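Local coordinates for protein putative silent information regulator 2 (Leishmania infantum, PDB 5OL0) that removes acetyl groups from protein lysines in an NAD-dependent reaction and probably acts as a regulator of gene expression, at residues Arg35-Val40 against Arg122-Asn127. Residues are numbered along the deposited sequence; the frame is centred on the assembly and turned at random.
Sequences RILVLV and RCCTQN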
loop_
_atom_site.group_PDB
_atom_site.type_symbol
_atom_site.label_atom_id
_atom_site.label_comp_id
_atom_site.label_asym_id
_atom_site.label_seq_id
_atom_site.Cartn_x
_atom_site.Cartn_y
_atom_site.Cartn_z
ATOM N N ARG A 35 -1.390 -12.801 14.734
ATOM C CA ARG A 35 -0.275 -12.287 13.993
ATOM C C ARG A 35 -0.692 -12.150 12.482
ATOM O O ARG A 35 -0.281 -12.964 11.630
ATOM C CB ARG A 35 0.936 -13.203 14.207
ATOM C CG ARG A 35 1.290 -13.278 15.715
ATOM C CD ARG A 35 2.693 -13.670 15.949
ATOM N NE ARG A 35 3.014 -14.898 15.227
ATOM C CZ ARG A 35 2.970 -16.132 15.724
ATOM N NH1 ARG A 35 2.589 -16.358 16.991
ATOM N NH2 ARG A 35 3.331 -17.159 14.948
ATOM N N ILE A 36 -1.564 -11.176 12.204
ATOM C CA ILE A 36 -2.086 -10.958 10.839
ATOM C C ILE A 36 -1.179 -9.902 10.170
ATOM O O ILE A 36 -1.044 -8.796 10.662
ATOM C CB ILE A 36 -3.538 -10.488 10.762
ATOM C CG1 ILE A 36 -4.443 -11.494 11.482
ATOM C CG2 ILE A 36 -3.970 -10.290 9.301
ATOM C CD1 ILE A 36 -5.908 -11.076 11.636
ATOM N N LEU A 37 -0.575 -10.286 9.046
ATOM C CA LEU A 37 0.181 -9.352 8.221
ATOM C C LEU A 37 -0.761 -8.835 7.140
ATOM O O LEU A 37 -1.334 -9.614 6.395
ATOM C CB LEU A 37 1.361 -10.065 7.607
ATOM C CG LEU A 37 2.199 -9.269 6.609
ATOM C CD1 LEU A 37 2.980 -8.195 7.315
ATOM C CD2 LEU A 37 3.140 -10.206 5.908
ATOM N N VAL A 38 -0.934 -7.523 7.088
ATOM C CA VAL A 38 -1.793 -6.942 6.087
ATOM C C VAL A 38 -0.900 -6.191 5.159
ATOM O O VAL A 38 -0.083 -5.363 5.586
ATOM C CB VAL A 38 -2.832 -5.980 6.709
ATOM C CG1 VAL A 38 -3.801 -5.411 5.622
ATOM C CG2 VAL A 38 -3.635 -6.693 7.763
ATOM N N LEU A 39 -1.056 -6.474 3.887
ATOM C CA LEU A 39 -0.422 -5.735 2.790
ATOM C C LEU A 39 -1.437 -4.962 1.976
ATOM O O LEU A 39 -2.504 -5.493 1.614
ATOM C CB LEU A 39 0.262 -6.714 1.823
ATOM C CG LEU A 39 1.131 -7.770 2.472
ATOM C CD1 LEU A 39 1.844 -8.594 1.419
ATOM C CD2 LEU A 39 2.166 -7.154 3.405
ATOM N N VAL A 40 -1.081 -3.735 1.603
ATOM C CA VAL A 40 -2.000 -2.817 1.024
ATOM C C VAL A 40 -1.431 -2.223 -0.237
ATOM O O VAL A 40 -0.288 -1.829 -0.236
ATOM C CB VAL A 40 -2.311 -1.667 2.018
ATOM C CG1 VAL A 40 -3.430 -0.810 1.454
ATOM C CG2 VAL A 40 -2.754 -2.195 3.363
ATOM N N ARG A 122 1.568 -6.538 11.492
ATOM C CA ARG A 122 2.166 -5.385 10.813
ATOM C C ARG A 122 1.285 -5.069 9.649
ATOM O O ARG A 122 0.677 -5.969 9.063
ATOM C CB ARG A 122 3.581 -5.721 10.315
ATOM C CG ARG A 122 4.532 -4.520 10.234
ATOM C CD ARG A 122 5.023 -4.195 11.653
ATOM N NE ARG A 122 5.882 -2.997 11.690
ATOM C CZ ARG A 122 7.224 -3.020 11.522
ATOM N NH1 ARG A 122 7.879 -4.143 11.264
ATOM N NH2 ARG A 122 7.919 -1.898 11.576
ATOM N N CYS A 123 1.197 -3.797 9.335
ATOM C CA CYS A 123 0.565 -3.365 8.111
ATOM C C CYS A 123 1.667 -2.795 7.224
ATOM O O CYS A 123 2.382 -1.867 7.638
ATOM C CB CYS A 123 -0.477 -2.264 8.382
ATOM S SG CYS A 123 -1.198 -1.640 6.828
ATOM N N CYS A 124 1.803 -3.332 6.019
ATOM C CA CYS A 124 2.841 -2.871 5.082
ATOM C C CYS A 124 2.115 -2.395 3.849
ATOM O O CYS A 124 1.408 -3.185 3.218
ATOM C CB CYS A 124 3.736 -4.031 4.712
ATOM S SG CYS A 124 4.793 -4.694 6.075
ATOM N N THR A 125 2.309 -1.139 3.486
ATOM C CA THR A 125 1.590 -0.531 2.357
ATOM C C THR A 125 2.582 -0.082 1.296
ATOM O O THR A 125 3.638 0.415 1.586
ATOM C CB THR A 125 0.738 0.657 2.828
ATOM O OG1 THR A 125 0.027 1.228 1.733
ATOM C CG2 THR A 125 1.568 1.780 3.529
ATOM N N GLN A 126 2.258 -0.309 0.057
ATOM C CA GLN A 126 2.993 0.253 -1.033
ATOM C C GLN A 126 2.358 1.566 -1.529
ATOM O O GLN A 126 2.931 2.231 -2.364
ATOM C CB GLN A 126 3.125 -0.764 -2.167
ATOM C CG GLN A 126 1.903 -1.282 -2.848
ATOM C CD GLN A 126 2.284 -2.321 -3.906
ATOM O OE1 GLN A 126 3.156 -2.107 -4.713
ATOM N NE2 GLN A 126 1.656 -3.396 -3.892
ATOM N N ASN A 127 1.237 1.971 -0.944
ATOM C CA ASN A 127 0.609 3.234 -1.285
ATOM C C ASN A 127 1.404 4.396 -0.655
ATOM O O ASN A 127 2.100 4.257 0.402
ATOM C CB ASN A 127 -0.845 3.252 -0.828
ATOM C CG ASN A 127 -1.723 2.304 -1.597
ATOM O OD1 ASN A 127 -1.379 1.866 -2.726
ATOM N ND2 ASN A 127 -2.928 2.036 -1.038
#
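Val40 sets its branched side chain against Thr125, between Cys123 and Asn127: CG2 meets Cys123 SG at 3.8 Å, CG1 reaches Asn127 ND2, and CB lies 3.7 Å from Thr125 OG1. A beta-branched valine suits an extended strand, and on this face Ile111 of helix 106-116 touches Val38, Val40 and Cys123. On the other face, Leu39 CD2 rests 3.7 Å from Cys124 CB, and Leu37, its CG anti to the backbone N (chi1 175°), brings CD1 against Arg122 CB and Cys124 SG. Cys124, short and apolar, thus meets both leucines, while the Arg122 guanidinium leads away from Leu37 to salt bridges with Asp202 and Asp207. Between the two faces the strands run parallel, 16° apart: Val38 N donates to Arg122 O, and Val38 O accepts from Cys124 N at 2.8 Å; Val40 N and O do the same with Cys124 O and Gln126 N. Thr125 OG1, anti to its own N (chi1 -179°), accepts from Asn127 N at 3.0 Å in an ST turn where the chain leaves the strand, and also bonds to Glu132. Neighbouring parallel strands in sheet order 3-2-1-4-5-6, with likely NAD-binding Gln126 and Asn127 just past strand 120-125, are characteristic of the sirtuin Rossmann-fold domain.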